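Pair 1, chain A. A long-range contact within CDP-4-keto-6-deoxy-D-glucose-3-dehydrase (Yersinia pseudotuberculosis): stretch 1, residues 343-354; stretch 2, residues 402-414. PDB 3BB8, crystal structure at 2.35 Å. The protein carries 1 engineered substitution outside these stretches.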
# COMPACT_ATOMS: atom_id res chain seq x y z
N SER A 343 11.61 14.13 19.95
CA SER A 343 10.47 13.35 20.42
C SER A 343 10.77 11.85 20.39
O SER A 343 10.45 11.16 19.42
CB SER A 343 9.23 13.65 19.57
OG SER A 343 8.11 12.91 20.02
N TRP A 344 11.39 11.36 21.45
CA TRP A 344 11.86 9.98 21.50
C TRP A 344 10.84 8.92 21.12
O TRP A 344 9.70 8.93 21.59
CB TRP A 344 12.47 9.66 22.87
CG TRP A 344 13.66 10.51 23.19
CD1 TRP A 344 13.67 11.65 23.94
CD2 TRP A 344 14.98 10.37 22.66
NE1 TRP A 344 14.93 12.23 23.91
CE2 TRP A 344 15.75 11.46 23.13
CE3 TRP A 344 15.59 9.42 21.83
CZ2 TRP A 344 17.10 11.63 22.80
CZ3 TRP A 344 16.94 9.59 21.50
CH2 TRP A 344 17.68 10.69 21.98
N PHE A 345 11.29 8.01 20.26
CA PHE A 345 10.49 6.89 19.77
C PHE A 345 10.75 5.72 20.70
O PHE A 345 9.84 4.97 21.06
CB PHE A 345 10.91 6.54 18.33
CG PHE A 345 10.26 5.30 17.78
CD1 PHE A 345 10.86 4.06 17.94
CD2 PHE A 345 9.06 5.38 17.10
CE1 PHE A 345 10.27 2.91 17.42
CE2 PHE A 345 8.45 4.23 16.57
CZ PHE A 345 9.06 3.00 16.73
N GLY A 346 12.01 5.59 21.08
CA GLY A 346 12.43 4.53 21.98
C GLY A 346 13.67 4.99 22.73
O GLY A 346 14.17 6.09 22.48
N PHE A 347 14.17 4.16 23.63
CA PHE A 347 15.35 4.48 24.44
C PHE A 347 16.53 3.59 24.02
O PHE A 347 16.62 2.44 24.45
CB PHE A 347 15.02 4.25 25.92
CG PHE A 347 16.01 4.86 26.87
CD1 PHE A 347 15.94 6.22 27.17
CD2 PHE A 347 16.98 4.08 27.48
CE1 PHE A 347 16.83 6.80 28.08
CE2 PHE A 347 17.88 4.64 28.39
CZ PHE A 347 17.81 6.00 28.69
N PRO A 348 17.44 4.11 23.19
CA PRO A 348 18.61 3.35 22.71
C PRO A 348 19.77 3.25 23.71
O PRO A 348 20.23 4.25 24.27
CB PRO A 348 19.01 4.10 21.45
CG PRO A 348 18.74 5.53 21.84
CD PRO A 348 17.38 5.43 22.53
N ILE A 349 20.25 2.02 23.91
CA ILE A 349 21.35 1.75 24.83
C ILE A 349 22.41 0.86 24.20
O ILE A 349 22.10 -0.17 23.61
CB ILE A 349 20.82 1.02 26.09
CG1 ILE A 349 19.80 1.91 26.81
CG2 ILE A 349 21.98 0.65 27.01
CD1 ILE A 349 19.02 1.18 27.87
N THR A 350 23.67 1.27 24.33
CA THR A 350 24.79 0.48 23.83
C THR A 350 25.57 -0.17 24.97
O THR A 350 26.17 0.52 25.79
CB THR A 350 25.75 1.34 22.99
OG1 THR A 350 25.07 1.80 21.81
CG2 THR A 350 26.97 0.53 22.57
N LEU A 351 25.55 -1.49 25.01
CA LEU A 351 26.26 -2.24 26.05
C LEU A 351 27.75 -2.30 25.77
O LEU A 351 28.17 -2.69 24.68
CB LEU A 351 25.69 -3.65 26.18
CG LEU A 351 26.53 -4.65 26.96
CD1 LEU A 351 26.41 -4.41 28.46
CD2 LEU A 351 26.14 -6.08 26.61
N LYS A 352 28.55 -1.91 26.76
CA LYS A 352 30.00 -1.84 26.59
C LYS A 352 30.59 -3.23 26.36
O LYS A 352 30.21 -4.19 27.02
CB LYS A 352 30.65 -1.19 27.81
CG LYS A 352 30.51 0.32 27.85
CD LYS A 352 31.19 0.91 29.08
CE LYS A 352 30.89 2.39 29.23
NZ LYS A 352 31.28 3.16 28.02
N GLU A 353 31.52 -3.32 25.42
CA GLU A 353 32.14 -4.59 25.06
C GLU A 353 32.87 -5.20 26.25
O GLU A 353 32.82 -6.41 26.48
CB GLU A 353 33.10 -4.42 23.88
CG GLU A 353 32.41 -4.13 22.56
CD GLU A 353 32.15 -2.65 22.35
OE1 GLU A 353 32.08 -1.91 23.35
OE2 GLU A 353 32.01 -2.23 21.18
N ASP A 354 33.56 -4.35 27.01
CA ASP A 354 34.41 -4.81 28.11
C ASP A 354 33.59 -5.04 29.37
O ASP A 354 34.14 -5.13 30.47
CB ASP A 354 35.53 -3.81 28.38
CG ASP A 354 35.02 -2.49 28.93
OD1 ASP A 354 33.96 -2.50 29.60
OD2 ASP A 354 35.66 -1.45 28.69
N ASP A 402 28.61 -1.06 12.75
CA ASP A 402 28.86 -2.44 13.16
C ASP A 402 28.70 -2.57 14.67
O ASP A 402 28.17 -3.56 15.17
CB ASP A 402 30.27 -2.88 12.76
CG ASP A 402 30.35 -3.34 11.32
OD1 ASP A 402 29.45 -4.10 10.90
OD2 ASP A 402 31.31 -2.96 10.62
N ARG A 403 29.17 -1.56 15.39
CA ARG A 403 29.07 -1.60 16.84
C ARG A 403 27.59 -1.63 17.23
O ARG A 403 27.20 -2.31 18.17
CB ARG A 403 29.75 -0.38 17.46
CG ARG A 403 30.13 -0.59 18.91
CD ARG A 403 30.58 0.69 19.58
NE ARG A 403 30.78 0.48 21.01
CZ ARG A 403 30.67 1.44 21.92
NH1 ARG A 403 30.36 2.68 21.56
NH2 ARG A 403 30.87 1.16 23.20
N ILE A 404 26.77 -0.89 16.48
CA ILE A 404 25.34 -0.84 16.78
C ILE A 404 24.72 -2.18 16.48
O ILE A 404 23.89 -2.68 17.25
CB ILE A 404 24.63 0.26 15.93
CG1 ILE A 404 25.12 1.65 16.38
CG2 ILE A 404 23.13 0.15 16.09
CD1 ILE A 404 24.50 2.79 15.62
N MET A 405 25.13 -2.78 15.37
CA MET A 405 24.61 -4.08 14.98
C MET A 405 24.90 -5.12 16.05
O MET A 405 24.07 -5.98 16.33
CB MET A 405 25.24 -4.53 13.65
CG MET A 405 24.81 -5.92 13.20
SD MET A 405 25.79 -6.51 11.81
CE MET A 405 27.41 -6.56 12.58
N ASN A 406 26.08 -5.02 16.66
CA ASN A 406 26.49 -5.97 17.69
C ASN A 406 26.17 -5.63 19.14
O ASN A 406 25.82 -6.51 19.92
CB ASN A 406 28.00 -6.21 17.63
CG ASN A 406 28.43 -6.92 16.38
OD1 ASN A 406 27.99 -8.04 16.12
ND2 ASN A 406 29.28 -6.27 15.60
N GLN A 407 26.29 -4.35 19.49
CA GLN A 407 26.11 -3.95 20.88
C GLN A 407 24.93 -3.07 21.28
O GLN A 407 24.71 -2.83 22.47
CB GLN A 407 27.40 -3.27 21.35
CG GLN A 407 28.65 -4.10 21.11
CD GLN A 407 28.74 -5.28 22.04
OE1 GLN A 407 28.75 -5.11 23.26
NE2 GLN A 407 28.80 -6.48 21.48
N THR A 408 24.16 -2.58 20.31
CA THR A 408 23.05 -1.69 20.63
C THR A 408 21.68 -2.35 20.66
O THR A 408 21.44 -3.38 20.05
CB THR A 408 23.02 -0.51 19.64
OG1 THR A 408 24.31 0.11 19.62
CG2 THR A 408 21.98 0.53 20.05
N PHE A 409 20.77 -1.72 21.40
CA PHE A 409 19.40 -2.19 21.50
C PHE A 409 18.61 -1.06 22.16
O PHE A 409 19.21 -0.12 22.69
CB PHE A 409 19.34 -3.47 22.35
CG PHE A 409 19.55 -3.25 23.82
CD1 PHE A 409 18.46 -3.08 24.68
CD2 PHE A 409 20.83 -3.22 24.36
CE1 PHE A 409 18.65 -2.88 26.05
CE2 PHE A 409 21.03 -3.02 25.72
CZ PHE A 409 19.94 -2.84 26.57
N TRP A 410 17.28 -1.11 22.10
CA TRP A 410 16.49 -0.06 22.72
C TRP A 410 15.32 -0.61 23.49
O TRP A 410 14.87 -1.72 23.23
CB TRP A 410 16.00 0.97 21.68
CG TRP A 410 15.22 0.41 20.51
CD1 TRP A 410 15.73 -0.16 19.38
CD2 TRP A 410 13.80 0.42 20.34
NE1 TRP A 410 14.72 -0.50 18.51
CE2 TRP A 410 13.52 -0.15 19.08
CE3 TRP A 410 12.73 0.86 21.13
CZ2 TRP A 410 12.22 -0.30 18.59
CZ3 TRP A 410 11.43 0.72 20.65
CH2 TRP A 410 11.19 0.14 19.38
N ILE A 411 14.82 0.17 24.44
CA ILE A 411 13.64 -0.21 25.21
C ILE A 411 12.62 0.92 25.25
O ILE A 411 12.77 1.93 24.56
CB ILE A 411 14.01 -0.61 26.65
CG1 ILE A 411 14.66 0.56 27.38
CG2 ILE A 411 14.93 -1.82 26.64
CD1 ILE A 411 15.49 0.15 28.57
N GLY A 412 11.59 0.75 26.07
CA GLY A 412 10.32 1.44 25.86
C GLY A 412 10.19 2.68 26.72
O GLY A 412 10.37 2.62 27.94
N ILE A 413 9.88 3.81 26.09
CA ILE A 413 9.54 5.03 26.81
C ILE A 413 8.27 5.67 26.27
O ILE A 413 8.02 6.86 26.48
CB ILE A 413 10.73 6.03 26.67
CG1 ILE A 413 11.27 6.03 25.24
CG2 ILE A 413 11.81 5.71 27.69
CD1 ILE A 413 10.34 6.67 24.22
N TYR A 414 7.46 4.87 25.57
CA TYR A 414 6.22 5.35 24.97
C TYR A 414 5.14 5.60 26.03
O TYR A 414 5.16 5.02 27.12
CB TYR A 414 5.72 4.36 23.89
CG TYR A 414 5.07 3.10 24.41
CD1 TYR A 414 3.70 2.89 24.27
CD2 TYR A 414 5.82 2.12 25.05
CE1 TYR A 414 3.10 1.73 24.76
CE2 TYR A 414 5.23 0.96 25.54
CZ TYR A 414 3.87 0.77 25.39
OH TYR A 414 3.29 -0.38 25.87

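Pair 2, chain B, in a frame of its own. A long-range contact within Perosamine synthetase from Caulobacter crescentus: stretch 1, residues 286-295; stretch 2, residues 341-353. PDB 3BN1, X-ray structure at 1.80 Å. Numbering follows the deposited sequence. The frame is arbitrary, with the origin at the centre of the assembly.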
# COMPACT_ATOMS: atom_id res chain seq x y z
N VAL B 286 -2.06 -14.13 23.16
CA VAL B 286 -1.59 -12.77 23.39
C VAL B 286 -2.67 -11.70 23.63
O VAL B 286 -2.36 -10.58 24.05
CB VAL B 286 -0.50 -12.34 22.40
CG1 VAL B 286 0.79 -13.23 22.56
CG2 VAL B 286 -1.07 -12.26 21.01
N PHE B 287 -3.93 -12.07 23.48
CA PHE B 287 -4.99 -11.13 23.81
C PHE B 287 -4.99 -9.75 23.12
O PHE B 287 -5.02 -8.68 23.76
CB PHE B 287 -5.13 -11.06 25.34
CG PHE B 287 -5.93 -12.20 25.92
CD1 PHE B 287 -7.33 -12.19 25.86
CD2 PHE B 287 -5.30 -13.31 26.44
CE1 PHE B 287 -8.12 -13.29 26.36
CE2 PHE B 287 -6.05 -14.38 26.97
CZ PHE B 287 -7.46 -14.38 26.91
N TRP B 288 -5.03 -9.79 21.79
CA TRP B 288 -5.15 -8.55 21.05
C TRP B 288 -6.41 -7.82 21.60
O TRP B 288 -6.45 -6.59 21.80
CB TRP B 288 -5.32 -8.84 19.55
CG TRP B 288 -5.58 -7.51 18.82
CD1 TRP B 288 -4.90 -6.32 18.97
CD2 TRP B 288 -6.60 -7.28 17.84
NE1 TRP B 288 -5.49 -5.34 18.15
CE2 TRP B 288 -6.51 -5.93 17.44
CE3 TRP B 288 -7.66 -8.05 17.37
CZ2 TRP B 288 -7.42 -5.35 16.55
CZ3 TRP B 288 -8.52 -7.48 16.40
CH2 TRP B 288 -8.36 -6.17 15.97
N MET B 289 -7.44 -8.61 21.91
CA MET B 289 -8.67 -8.09 22.49
C MET B 289 -9.23 -9.16 23.39
O MET B 289 -9.19 -10.35 23.00
CB MET B 289 -9.67 -7.97 21.35
CG MET B 289 -9.16 -7.00 20.31
SD MET B 289 -10.15 -5.56 20.22
CE MET B 289 -10.92 -6.06 18.67
N TYR B 290 -9.74 -8.71 24.54
CA TYR B 290 -10.44 -9.56 25.52
C TYR B 290 -11.93 -9.66 25.11
O TYR B 290 -12.64 -8.64 25.10
CB TYR B 290 -10.24 -9.00 26.93
CG TYR B 290 -10.74 -9.91 28.00
CD1 TYR B 290 -12.12 -9.91 28.35
CD2 TYR B 290 -9.85 -10.78 28.66
CE1 TYR B 290 -12.60 -10.75 29.38
CE2 TYR B 290 -10.32 -11.62 29.70
CZ TYR B 290 -11.68 -11.62 30.03
OH TYR B 290 -12.07 -12.48 31.04
N THR B 291 -12.32 -10.84 24.61
CA THR B 291 -13.62 -11.04 23.98
C THR B 291 -14.58 -11.92 24.78
O THR B 291 -14.29 -13.07 25.05
CB THR B 291 -13.43 -11.57 22.48
OG1 THR B 291 -12.58 -10.69 21.71
CG2 THR B 291 -14.75 -11.74 21.69
N VAL B 292 -15.74 -11.37 25.18
CA VAL B 292 -16.73 -12.17 25.88
C VAL B 292 -17.91 -12.40 24.93
O VAL B 292 -18.02 -11.71 23.89
CB VAL B 292 -17.37 -11.45 27.12
CG1 VAL B 292 -16.42 -11.24 28.29
CG2 VAL B 292 -18.06 -10.15 26.78
N ARG B 293 -18.80 -13.33 25.29
CA ARG B 293 -20.04 -13.56 24.55
C ARG B 293 -21.05 -13.31 25.64
O ARG B 293 -20.94 -13.78 26.80
CB ARG B 293 -20.20 -14.94 23.89
CG ARG B 293 -19.02 -15.22 22.96
CD ARG B 293 -19.08 -16.60 22.31
NE ARG B 293 -20.35 -16.78 21.64
CZ ARG B 293 -20.80 -17.90 21.06
NH1 ARG B 293 -20.04 -18.98 21.03
NH2 ARG B 293 -22.02 -17.93 20.53
N LEU B 294 -21.97 -12.43 25.28
CA LEU B 294 -23.01 -12.04 26.18
C LEU B 294 -23.83 -13.25 26.52
O LEU B 294 -24.04 -14.16 25.69
CB LEU B 294 -23.88 -10.94 25.56
CG LEU B 294 -23.09 -9.66 25.29
CD1 LEU B 294 -24.09 -8.56 25.42
CD2 LEU B 294 -21.88 -9.43 26.21
N GLY B 295 -24.34 -13.19 27.75
CA GLY B 295 -25.17 -14.25 28.30
C GLY B 295 -26.47 -14.29 27.53
O GLY B 295 -27.03 -13.25 27.15
N GLU B 341 -22.22 -17.23 12.93
CA GLU B 341 -23.37 -16.32 13.06
C GLU B 341 -23.69 -16.01 14.51
O GLU B 341 -23.92 -14.83 14.86
CB GLU B 341 -24.61 -16.95 12.43
CG GLU B 341 -24.56 -16.96 10.89
CD GLU B 341 -25.53 -17.95 10.30
OE1 GLU B 341 -26.45 -18.42 11.01
OE2 GLU B 341 -25.32 -18.31 9.14
N ALA B 342 -23.67 -17.06 15.36
CA ALA B 342 -23.94 -16.93 16.81
C ALA B 342 -22.89 -16.02 17.48
O ALA B 342 -23.20 -15.10 18.25
CB ALA B 342 -23.89 -18.36 17.50
N CYS B 343 -21.63 -16.26 17.13
CA CYS B 343 -20.56 -15.45 17.70
C CYS B 343 -20.67 -14.01 17.29
O CYS B 343 -20.46 -13.12 18.10
CB CYS B 343 -19.19 -15.97 17.34
SG CYS B 343 -18.81 -17.58 18.10
N GLY B 344 -21.03 -13.80 16.03
CA GLY B 344 -21.22 -12.45 15.52
C GLY B 344 -22.33 -11.72 16.25
O GLY B 344 -22.31 -10.49 16.41
N VAL B 345 -23.37 -12.46 16.61
CA VAL B 345 -24.51 -11.90 17.32
C VAL B 345 -24.18 -11.48 18.76
O VAL B 345 -24.45 -10.36 19.20
CB VAL B 345 -25.63 -12.96 17.36
CG1 VAL B 345 -26.70 -12.59 18.40
CG2 VAL B 345 -26.21 -13.10 15.98
N ASP B 346 -23.56 -12.39 19.50
CA ASP B 346 -23.31 -12.14 20.92
C ASP B 346 -21.89 -11.71 21.34
O ASP B 346 -21.65 -11.42 22.51
CB ASP B 346 -23.89 -13.34 21.75
CG ASP B 346 -23.02 -14.59 21.69
OD1 ASP B 346 -21.84 -14.49 21.31
OD2 ASP B 346 -23.50 -15.70 22.05
N GLY B 347 -20.96 -11.64 20.38
CA GLY B 347 -19.56 -11.37 20.66
C GLY B 347 -19.24 -9.92 20.94
O GLY B 347 -19.69 -9.06 20.21
N LEU B 348 -18.47 -9.66 22.00
CA LEU B 348 -18.11 -8.28 22.32
C LEU B 348 -16.64 -8.13 22.64
O LEU B 348 -16.16 -8.73 23.59
CB LEU B 348 -18.88 -7.80 23.55
CG LEU B 348 -18.56 -6.36 24.05
CD1 LEU B 348 -19.00 -5.33 22.96
CD2 LEU B 348 -19.26 -6.07 25.42
N ASN B 349 -15.90 -7.30 21.91
CA ASN B 349 -14.47 -7.08 22.22
C ASN B 349 -14.40 -5.99 23.26
O ASN B 349 -14.91 -4.91 22.97
CB ASN B 349 -13.74 -6.52 20.99
CG ASN B 349 -13.73 -7.49 19.86
OD1 ASN B 349 -14.00 -7.15 18.69
ND2 ASN B 349 -13.44 -8.74 20.20
N LEU B 350 -13.70 -6.22 24.37
CA LEU B 350 -13.61 -5.22 25.44
C LEU B 350 -12.24 -4.51 25.38
O LEU B 350 -11.29 -5.07 24.86
CB LEU B 350 -13.67 -5.95 26.79
CG LEU B 350 -15.01 -6.59 27.19
CD1 LEU B 350 -14.93 -7.31 28.56
CD2 LEU B 350 -16.00 -5.44 27.12
N PRO B 351 -12.10 -3.30 25.94
CA PRO B 351 -10.78 -2.63 25.93
C PRO B 351 -9.65 -3.54 26.43
O PRO B 351 -9.70 -4.16 27.52
CB PRO B 351 -10.95 -1.45 26.88
CG PRO B 351 -12.42 -1.14 26.83
CD PRO B 351 -13.13 -2.51 26.63
N THR B 352 -8.59 -3.55 25.63
CA THR B 352 -7.41 -4.37 25.89
C THR B 352 -6.27 -3.69 25.18
O THR B 352 -6.20 -3.68 23.95
CB THR B 352 -7.58 -5.78 25.24
OG1 THR B 352 -8.98 -6.13 25.19
CG2 THR B 352 -6.87 -6.81 26.07
N HIS B 353 -5.40 -3.09 25.97
CA HIS B 353 -4.22 -2.41 25.42
C HIS B 353 -3.26 -2.09 26.55
O HIS B 353 -3.68 -2.06 27.71
CB HIS B 353 -4.52 -1.18 24.47
CG HIS B 353 -5.13 0.02 25.15
ND1 HIS B 353 -4.40 0.88 25.95
CD2 HIS B 353 -6.41 0.46 25.19
CE1 HIS B 353 -5.21 1.79 26.45
NE2 HIS B 353 -6.43 1.57 25.99
O HOH W 1 -25.39 -15.41 23.72

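Pairs 1 and 2 share one backbone arrangement: a helix ends in a short strand, and that strand runs antiparallel to a strand from a distant part of the same chain. Fourteen central residues superpose with an RMSD of 0.6 Å. In both, the helix lies nearly perpendicular to the first-stretch strand (88° and 93°), and the chain leaves helical geometry at matching positions, Thr A408 and Gly B347.

The ladder is held by equivalent backbone hydrogen bonds. Ile A349 N donates to Phe A409 O (2.7 Å) and Phe A409 N to Ile A349 O (3.0 Å); in pair 2, Val B292 N donates to Leu B348 O (3.1 Å) and Leu B348 N to Val B292 O (2.8 Å). At the helix end, Leu A351 N reaches Gln A407 O and Leu B294 N reaches Asp B346 O, both at 3.0 Å, so the last helical residue also closes the ladder. The other end differs. Phe A347 N bonds to the backbone atom Ile A411 O (2.8 Å), whereas the matching Tyr B290 N bonds to the side-chain atom Thr B352 OG1 (2.8 Å), which itself donates to Leu B350 O (2.6 Å). A hydroxyl thus intervenes where pair 1 joins backbone to backbone. Ile A413, which matches Thr B352, instead packs its CG2 on Phe A347 CB (3.9 Å).

One sheet face is apolar in both pairs. Ile A349 CB lies over a face of the Phe A409 ring, 4.0 Å from its CZ, while Val B292 CG2 meets Leu B348 CB at 4.1 Å, an aliphatic pairing at the same site.

The opposite face varies more. Thr A350 OG1 and Thr A408 OG1 share a hydrogen bond of 2.9 Å. Their counterparts are Arg B293 and Gly B347; an ideal CB on the glycine would fall 2.6 Å from Cys B343 O. Both pairs place a salt bridge near the helix end, but from different positions. In pair 1 the arginine belongs to the helix, and Arg A403 NE contacts Glu A353 OE2 at 3.0 Å. In pair 2 it belongs to the strand, and Arg B293 NE contacts Asp B346 OD1 at 2.8 Å. Thr A350 CG2 covers one face of the first guanidinium; Cys B343 SG covers one face of the second.

Further along this face, Trp A410 fills the site of Asn B349. Its ring leaves no room for a CB at Gly A346, which would lie 2.4 Å from Trp A410 CE3; Met B289 occupies the matching position beside the smaller asparagine.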